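PDB 4U3V: polyketide synthase PksR from Bacillus subtilis, which takes part in intermediate steps of bacillaene synthesis, the portion described here being its double-hotdog enoyl-isomerase domain. Local coordinates for residues 177-182 and 218-223; 81-86 and 124-129; 263-268 and 276-281. One frame throughout, in Å; residues are numbered along the deposited sequence.

In the fold
From the N terminus, interaction 2 comes first: strand 75-83 leaves through 84-86, and the chain returns at 124-129 to pair with it, closing a loop holding strands 94-102 and 108-116 of the N-terminal hotdog. Interaction 1 closes next, joining the last part of strand 174-180 to the last turn of helix 205-219 and the loop beyond. Interaction 3 closes the hairpin of strands 260-268 and 274-283. The loops follow in series, none enclosing or crossing another. Interactions 1 and 3, in the C-terminal hotdog, touch where Phe-218 CD2 lies 3.7 Å from Phe-263 CE1; interaction 2 touches neither, but comes within about 6 Å (nearest atoms) of interaction 3, strand 230-239 lying between 75-83 and 274-283.

Interaction 1: 177-182 and 218-223; sequences LYRDHK and FLEQFD
The guanidinium of Arg-179 has one face covered by Gln-221 CB, 3.7 Å above its centre, while Glu-220 OE1 sits at its edge, in plane. The ring of Phe-218 meets the backbone of His-181 and Lys-182 at its edge, and that of Phe-222 carries Gln-221 CG over one face and His-181 O at its edge. These groups join the last part of strand 174-180 and the following turn to the last turn of helix 205-219 and the loop beyond, at the surface of the C-terminal hotdog. Arg-179 NH1 bonds Glu-220 OE1 at 2.9 Å in a salt bridge, their planes 14° apart; NH1 also bonds Ser-217 O, and a water accepts from NH2 while donating to the same OE1. CG of Arg-179 stands anti to the backbone N (chi1 -173°), and a bend at chi3 turns the guanidinium over Gln-221. The Gln-221 amide bridges both segments: NE2 donates to Phe-218 O at 3.0 Å and to Asp-180 O, both partners near the amide plane. Asp-180 OD1 receives the backbone N of Lys-182 in an Asx turn, and that of Ser-183. The Gln-221 NE2 to Asp-180 O bond is 3.2 Å, its donor 55° out of the carbonyl plane.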
# COMPACT_ATOMS: atom_id res chain seq x y z
N LEU A 177 -1.61 16.40 8.24
CA LEU A 177 -1.62 15.32 9.26
C LEU A 177 -2.20 15.84 10.57
O LEU A 177 -1.79 16.89 11.05
CB LEU A 177 -0.19 14.90 9.54
CG LEU A 177 0.48 14.20 8.34
CD1 LEU A 177 1.94 14.01 8.67
CD2 LEU A 177 -0.19 12.84 8.15
N TYR A 178 -3.01 15.02 11.21
CA TYR A 178 -3.48 15.29 12.57
C TYR A 178 -3.33 14.00 13.37
O TYR A 178 -3.80 12.96 12.94
CB TYR A 178 -4.95 15.66 12.54
CG TYR A 178 -5.25 16.77 11.56
CD1 TYR A 178 -5.43 18.09 12.00
CD2 TYR A 178 -5.43 16.49 10.21
CE1 TYR A 178 -5.74 19.10 11.10
CE2 TYR A 178 -5.78 17.49 9.30
CZ TYR A 178 -5.91 18.79 9.75
OH TYR A 178 -6.23 19.79 8.83
N ARG A 179 -2.76 14.08 14.57
CA ARG A 179 -2.23 12.90 15.25
C ARG A 179 -2.63 12.86 16.70
O ARG A 179 -2.76 13.91 17.33
CB ARG A 179 -0.71 12.95 15.19
CG ARG A 179 -0.01 11.70 15.71
CD ARG A 179 1.49 11.79 15.40
NE ARG A 179 2.16 12.83 16.20
CZ ARG A 179 3.41 13.25 16.01
NH1 ARG A 179 4.19 12.67 15.09
NH2 ARG A 179 3.92 14.21 16.77
N ASP A 180 -2.77 11.65 17.26
CA ASP A 180 -2.70 11.49 18.71
C ASP A 180 -2.02 10.16 19.04
O ASP A 180 -1.49 9.51 18.13
CB ASP A 180 -4.10 11.61 19.39
CG ASP A 180 -5.01 10.42 19.14
OD1 ASP A 180 -4.57 9.45 18.50
OD2 ASP A 180 -6.17 10.42 19.62
N HIS A 181 -1.97 9.79 20.32
CA HIS A 181 -1.23 8.61 20.73
C HIS A 181 -1.64 7.31 20.10
O HIS A 181 -0.92 6.29 20.25
CB HIS A 181 -1.27 8.47 22.27
CG HIS A 181 -2.64 8.15 22.83
ND1 HIS A 181 -3.63 9.08 22.94
CD2 HIS A 181 -3.19 6.95 23.32
CE1 HIS A 181 -4.75 8.49 23.39
NE2 HIS A 181 -4.48 7.19 23.63
N LYS A 182 -2.81 7.25 19.47
CA LYS A 182 -3.22 5.95 18.94
C LYS A 182 -3.68 5.98 17.49
O LYS A 182 -4.15 4.97 16.97
CB LYS A 182 -4.32 5.33 19.79
CG LYS A 182 -5.49 6.28 20.00
CD LYS A 182 -6.50 5.71 21.00
CE LYS A 182 -7.62 6.71 21.27
NZ LYS A 182 -7.84 7.64 20.12
N PHE A 218 2.99 8.90 12.34
CA PHE A 218 2.41 8.50 13.64
C PHE A 218 3.51 8.05 14.60
O PHE A 218 3.55 8.47 15.75
CB PHE A 218 1.38 7.38 13.43
CG PHE A 218 0.93 6.71 14.72
CD1 PHE A 218 0.07 7.36 15.59
CD2 PHE A 218 1.39 5.45 15.07
CE1 PHE A 218 -0.28 6.80 16.81
CE2 PHE A 218 1.04 4.87 16.29
CZ PHE A 218 0.21 5.54 17.18
N LEU A 219 4.40 7.17 14.12
CA LEU A 219 5.41 6.54 14.99
C LEU A 219 6.48 7.54 15.43
O LEU A 219 7.20 7.28 16.38
CB LEU A 219 6.06 5.34 14.28
CG LEU A 219 5.04 4.19 14.11
CD1 LEU A 219 5.48 3.15 13.11
CD2 LEU A 219 4.66 3.53 15.44
N GLU A 220 6.57 8.65 14.72
CA GLU A 220 7.63 9.64 14.91
C GLU A 220 7.53 10.20 16.32
O GLU A 220 8.51 10.71 16.86
CB GLU A 220 7.43 10.76 13.89
CG GLU A 220 8.49 11.86 13.86
CD GLU A 220 8.18 13.04 14.77
OE1 GLU A 220 7.00 13.26 15.12
OE2 GLU A 220 9.14 13.76 15.15
N GLN A 221 6.33 10.14 16.89
CA GLN A 221 6.08 10.70 18.22
C GLN A 221 6.76 9.90 19.29
O GLN A 221 6.97 10.40 20.41
CB GLN A 221 4.59 10.82 18.51
CG GLN A 221 3.92 9.50 18.88
CD GLN A 221 2.42 9.64 18.99
OE1 GLN A 221 1.92 10.22 19.95
NE2 GLN A 221 1.71 9.29 17.94
N PHE A 222 7.18 8.67 18.96
CA PHE A 222 7.68 7.76 19.99
C PHE A 222 9.20 7.74 19.94
O PHE A 222 9.81 8.26 18.98
CB PHE A 222 7.10 6.34 19.84
CG PHE A 222 5.60 6.29 19.96
CD1 PHE A 222 4.97 6.55 21.18
CD2 PHE A 222 4.81 5.99 18.84
CE1 PHE A 222 3.58 6.57 21.28
CE2 PHE A 222 3.43 5.99 18.95
CZ PHE A 222 2.81 6.26 20.16
N ASP A 223 9.80 7.24 21.02
CA ASP A 223 11.24 7.01 21.08
C ASP A 223 11.54 5.61 20.59
O ASP A 223 11.71 4.68 21.39
CB ASP A 223 11.76 7.17 22.51
CG ASP A 223 11.52 8.55 23.08
OD1 ASP A 223 11.34 9.50 22.28
OD2 ASP A 223 11.52 8.69 24.32
O HOH W 1 7.01 14.71 17.48

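Interaction 2: 81-86 and 124-129; sequences LSYISP and PAAIGQ
Ser-82 and Ile-127 form the hydrogen-bonded antiparallel pair of this contact: Ser-82 N donates to Ile-127 O at 2.8 Å, and Ile-127 N returns a bond to Ser-82 O at 3.0 Å. The strand segments 81-83 and 126-129 run at 174° to each other, almost exactly antiparallel. Alongside these bonds, Ala-126 CA and Leu-81 CA make CA-H...O contacts with Ser-82 O and Ile-127 O.

Beyond Tyr-83 the pairing changes. Ala-125 O accepts from Ile-84 N at 2.8 Å, the donor lying 39° out of the carbonyl plane, and more weakly from Ser-85 N, so one carbonyl holds the first two residues after the strand. On the face of Ser-82 and Ile-127, CD1 of Ile-84 reaches CG1 of Ile-127 at 4.0 Å, the two side chains crossing at about a right angle. CG1 of Ile-127 lies between its backbone N and carbonyl carbon (chi1 58°), which also brings it to 4.0 Å from Ser-82 CB. The other face carries Ala-126 CB, which touches Leu-81 CD1 at 4.3 Å and, a little farther off, Tyr-83 CD1.

Further out, Tyr-58 of helix 56-69 packs against Ala-125, Ala-126 and the Tyr-83 ring. Backbone bonds tie Leu-81 to Ile-233 and Tyr-83 to Phe-231 in the C-terminal half, and Gly-128 to Leu-110. Ala-125 and Ala-126 both face Ile-112, a classic beta bulge at the corner of strand 121-132, within the antiparallel strands that wrap the helix of a hotdog fold.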
# COMPACT_ATOMS: atom_id res chain seq x y z
N LEU A 81 -2.05 -11.03 2.77
CA LEU A 81 -0.98 -10.60 1.84
C LEU A 81 0.31 -10.45 2.63
O LEU A 81 0.40 -9.69 3.64
CB LEU A 81 -1.39 -9.28 1.21
CG LEU A 81 -0.41 -8.66 0.22
CD1 LEU A 81 -0.27 -9.58 -1.00
CD2 LEU A 81 -0.91 -7.25 -0.17
N SER A 82 1.31 -11.21 2.23
CA SER A 82 2.57 -11.28 2.94
C SER A 82 3.70 -10.99 1.96
O SER A 82 3.66 -11.46 0.83
CB SER A 82 2.69 -12.71 3.51
OG SER A 82 4.00 -12.99 3.87
N TYR A 83 4.67 -10.16 2.37
CA TYR A 83 5.78 -9.73 1.51
C TYR A 83 6.93 -10.68 1.78
O TYR A 83 7.38 -10.82 2.92
CB TYR A 83 6.23 -8.27 1.79
CG TYR A 83 5.09 -7.25 1.66
CD1 TYR A 83 3.95 -7.54 0.89
CD2 TYR A 83 5.14 -6.04 2.33
CE1 TYR A 83 2.89 -6.64 0.81
CE2 TYR A 83 4.11 -5.12 2.21
CZ TYR A 83 2.96 -5.44 1.53
OH TYR A 83 1.94 -4.53 1.45
N ILE A 84 7.35 -11.39 0.74
CA ILE A 84 8.28 -12.50 0.91
C ILE A 84 9.73 -12.02 0.83
O ILE A 84 10.58 -12.37 1.67
CB ILE A 84 7.99 -13.59 -0.15
CG1 ILE A 84 6.63 -14.20 0.12
CG2 ILE A 84 9.07 -14.68 -0.11
CD1 ILE A 84 6.37 -14.46 1.59
N SER A 85 10.01 -11.22 -0.18
CA SER A 85 11.39 -10.89 -0.53
C SER A 85 11.40 -9.50 -1.16
O SER A 85 10.58 -9.21 -2.03
CB SER A 85 11.90 -11.92 -1.54
OG SER A 85 13.03 -11.43 -2.23
N PRO A 86 12.30 -8.62 -0.69
CA PRO A 86 12.37 -7.32 -1.36
C PRO A 86 12.95 -7.48 -2.75
O PRO A 86 13.75 -8.39 -3.00
CB PRO A 86 13.33 -6.51 -0.48
CG PRO A 86 14.10 -7.53 0.31
CD PRO A 86 13.22 -8.74 0.46
N PRO A 124 9.18 -15.78 -5.82
CA PRO A 124 8.06 -15.09 -5.16
C PRO A 124 8.44 -13.76 -4.46
O PRO A 124 9.48 -13.67 -3.76
CB PRO A 124 7.51 -16.14 -4.18
CG PRO A 124 8.66 -17.05 -3.92
CD PRO A 124 9.46 -17.10 -5.21
N ALA A 125 7.70 -12.71 -4.78
CA ALA A 125 7.85 -11.42 -4.11
C ALA A 125 6.80 -11.30 -2.99
O ALA A 125 7.08 -10.71 -1.93
CB ALA A 125 7.64 -10.29 -5.12
N ALA A 126 5.60 -11.79 -3.27
CA ALA A 126 4.46 -11.70 -2.30
C ALA A 126 3.47 -12.82 -2.51
O ALA A 126 3.37 -13.35 -3.60
CB ALA A 126 3.75 -10.34 -2.44
N ILE A 127 2.71 -13.14 -1.47
CA ILE A 127 1.68 -14.16 -1.57
C ILE A 127 0.48 -13.66 -0.80
O ILE A 127 0.63 -12.88 0.15
CB ILE A 127 2.17 -15.50 -0.97
CG1 ILE A 127 2.57 -15.32 0.50
CG2 ILE A 127 3.35 -16.03 -1.77
CD1 ILE A 127 2.02 -16.39 1.44
N GLY A 128 -0.70 -13.94 -1.34
CA GLY A 128 -1.96 -13.63 -0.65
C GLY A 128 -3.12 -14.49 -1.12
O GLY A 128 -2.93 -15.51 -1.81
N GLN A 129 -4.34 -14.03 -0.83
CA GLN A 129 -5.55 -14.69 -1.27
C GLN A 129 -6.49 -13.63 -1.77
O GLN A 129 -6.41 -12.47 -1.36
CB GLN A 129 -6.20 -15.44 -0.11
CG GLN A 129 -5.35 -16.60 0.40
CD GLN A 129 -5.94 -17.25 1.63
OE1 GLN A 129 -7.12 -17.08 1.93
NE2 GLN A 129 -5.10 -17.94 2.39

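Interaction 3: 263-268 and 276-281; sequences FDVDVI and LHYSGY
Five backbone hydrogen bonds pair Phe-263, Val-265 and Val-267 with Tyr-281, Tyr-278 and Leu-276. Those of Val-265 and Tyr-278 are nearly straight: Val-265 N to Tyr-278 O is 2.9 Å with 175° at the hydrogen, and Tyr-278 N to Val-265 O is 2.8 Å. The register slips by one between Val-265 and Phe-263, where Gly-280 and Tyr-281 both face Phe-263 in a G1 beta bulge; Gly-280 has the positive phi (61°) of that motif.

A side-chain bond secures the bulge: Asp-264 OD1 accepts from Gly-280 N at 3.1 Å, met nearly along its C-O axis. The strands belong to the hairpin 260-268 and 274-283 of the C-terminal hotdog, whose helix 205-219 lies against the face bearing Phe-263, Leu-276, Tyr-278 and Tyr-281.

Apolar contacts occupy that face. Val-265 and Tyr-278 point the same way side by side, CB to CD2 3.7 Å, and Val-267 CG2 approaches the edge of the same tyrosine ring at CE2, 4.0 Å off. Val-267 CG2 also meets Leu-276 CB at 3.8 Å. The hydroxyls of Tyr-278 and Tyr-281 reach Thr-208 on the helix.

Polar groups take the other face. Asp-266 OD1, salt-bridged to Lys-138, comes within 3.3 Å of His-277 CD2, while His-277 ND1 bonds Gln-237. One water donates to both Asp-266 OD1 and Tyr-278 O.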
# COMPACT_ATOMS: atom_id res chain seq x y z
N PHE A 263 -1.97 -1.94 12.01
CA PHE A 263 -2.84 -0.77 11.94
C PHE A 263 -4.06 -1.10 11.11
O PHE A 263 -3.99 -1.88 10.16
CB PHE A 263 -2.07 0.41 11.23
CG PHE A 263 -0.89 0.88 11.98
CD1 PHE A 263 -1.03 1.92 12.89
CD2 PHE A 263 0.33 0.22 11.87
CE1 PHE A 263 0.06 2.35 13.64
CE2 PHE A 263 1.42 0.61 12.66
CZ PHE A 263 1.29 1.68 13.52
N ASP A 264 -5.18 -0.50 11.45
CA ASP A 264 -6.31 -0.42 10.52
C ASP A 264 -6.31 0.91 9.77
O ASP A 264 -5.94 1.95 10.31
CB ASP A 264 -7.66 -0.66 11.24
CG ASP A 264 -7.87 -2.12 11.62
OD1 ASP A 264 -7.02 -2.99 11.31
OD2 ASP A 264 -8.90 -2.40 12.30
N VAL A 265 -6.72 0.88 8.50
CA VAL A 265 -6.65 2.08 7.68
C VAL A 265 -7.96 2.21 6.93
O VAL A 265 -8.32 1.32 6.15
CB VAL A 265 -5.54 2.00 6.61
CG1 VAL A 265 -5.52 3.30 5.81
CG2 VAL A 265 -4.18 1.75 7.26
N ASP A 266 -8.67 3.31 7.17
CA ASP A 266 -9.87 3.65 6.34
C ASP A 266 -9.57 4.81 5.41
O ASP A 266 -9.11 5.88 5.80
CB ASP A 266 -11.08 4.00 7.22
CG ASP A 266 -11.69 2.80 7.94
OD1 ASP A 266 -11.71 1.68 7.38
OD2 ASP A 266 -12.23 2.99 9.05
N VAL A 267 -9.87 4.61 4.13
CA VAL A 267 -9.72 5.68 3.16
C VAL A 267 -11.10 6.30 2.95
O VAL A 267 -12.05 5.56 2.76
CB VAL A 267 -9.29 5.11 1.79
CG1 VAL A 267 -9.05 6.27 0.86
CG2 VAL A 267 -8.01 4.26 1.95
N ILE A 268 -11.17 7.62 3.06
CA ILE A 268 -12.46 8.35 3.09
C ILE A 268 -12.47 9.41 1.99
O ILE A 268 -11.47 10.08 1.75
CB ILE A 268 -12.66 9.00 4.47
CG1 ILE A 268 -12.40 7.97 5.57
CG2 ILE A 268 -14.04 9.66 4.60
CD1 ILE A 268 -11.69 8.54 6.78
N LEU A 276 -12.30 2.48 0.70
CA LEU A 276 -11.33 1.40 0.67
C LEU A 276 -10.91 1.17 2.13
O LEU A 276 -10.80 2.15 2.88
CB LEU A 276 -10.12 1.87 -0.15
CG LEU A 276 -8.83 1.05 -0.14
CD1 LEU A 276 -9.08 -0.33 -0.71
CD2 LEU A 276 -7.76 1.77 -0.99
N HIS A 277 -10.84 -0.10 2.54
CA HIS A 277 -10.48 -0.49 3.92
C HIS A 277 -9.27 -1.37 3.88
O HIS A 277 -9.23 -2.38 3.15
CB HIS A 277 -11.60 -1.27 4.64
CG HIS A 277 -12.96 -0.60 4.61
ND1 HIS A 277 -14.12 -1.31 4.51
CD2 HIS A 277 -13.34 0.75 4.66
CE1 HIS A 277 -15.16 -0.46 4.43
NE2 HIS A 277 -14.70 0.79 4.59
N TYR A 278 -8.29 -1.07 4.73
CA TYR A 278 -7.23 -2.04 5.05
C TYR A 278 -7.34 -2.44 6.51
O TYR A 278 -7.58 -1.59 7.35
CB TYR A 278 -5.84 -1.40 4.92
CG TYR A 278 -5.53 -0.77 3.58
CD1 TYR A 278 -4.66 -1.40 2.67
CD2 TYR A 278 -5.98 0.49 3.26
CE1 TYR A 278 -4.29 -0.79 1.49
CE2 TYR A 278 -5.59 1.13 2.09
CZ TYR A 278 -4.77 0.48 1.19
OH TYR A 278 -4.36 1.12 0.03
N SER A 279 -7.05 -3.68 6.81
CA SER A 279 -7.02 -4.12 8.20
C SER A 279 -5.76 -4.96 8.45
O SER A 279 -5.29 -5.70 7.58
CB SER A 279 -8.35 -4.86 8.53
OG SER A 279 -8.14 -6.24 8.66
N GLY A 280 -5.12 -4.75 9.61
CA GLY A 280 -3.87 -5.45 9.88
C GLY A 280 -2.78 -5.13 8.86
O GLY A 280 -2.07 -6.02 8.38
N TYR A 281 -2.64 -3.84 8.58
CA TYR A 281 -1.48 -3.33 7.87
C TYR A 281 -0.27 -3.42 8.80
O TYR A 281 -0.22 -2.75 9.85
CB TYR A 281 -1.80 -1.88 7.51
CG TYR A 281 -0.94 -1.24 6.44
CD1 TYR A 281 -1.55 -0.81 5.22
CD2 TYR A 281 0.38 -0.93 6.67
CE1 TYR A 281 -0.78 -0.18 4.24
CE2 TYR A 281 1.15 -0.32 5.67
CZ TYR A 281 0.55 0.08 4.49
OH TYR A 281 1.30 0.68 3.49
O HOH W 2 -10.44 -1.02 8.13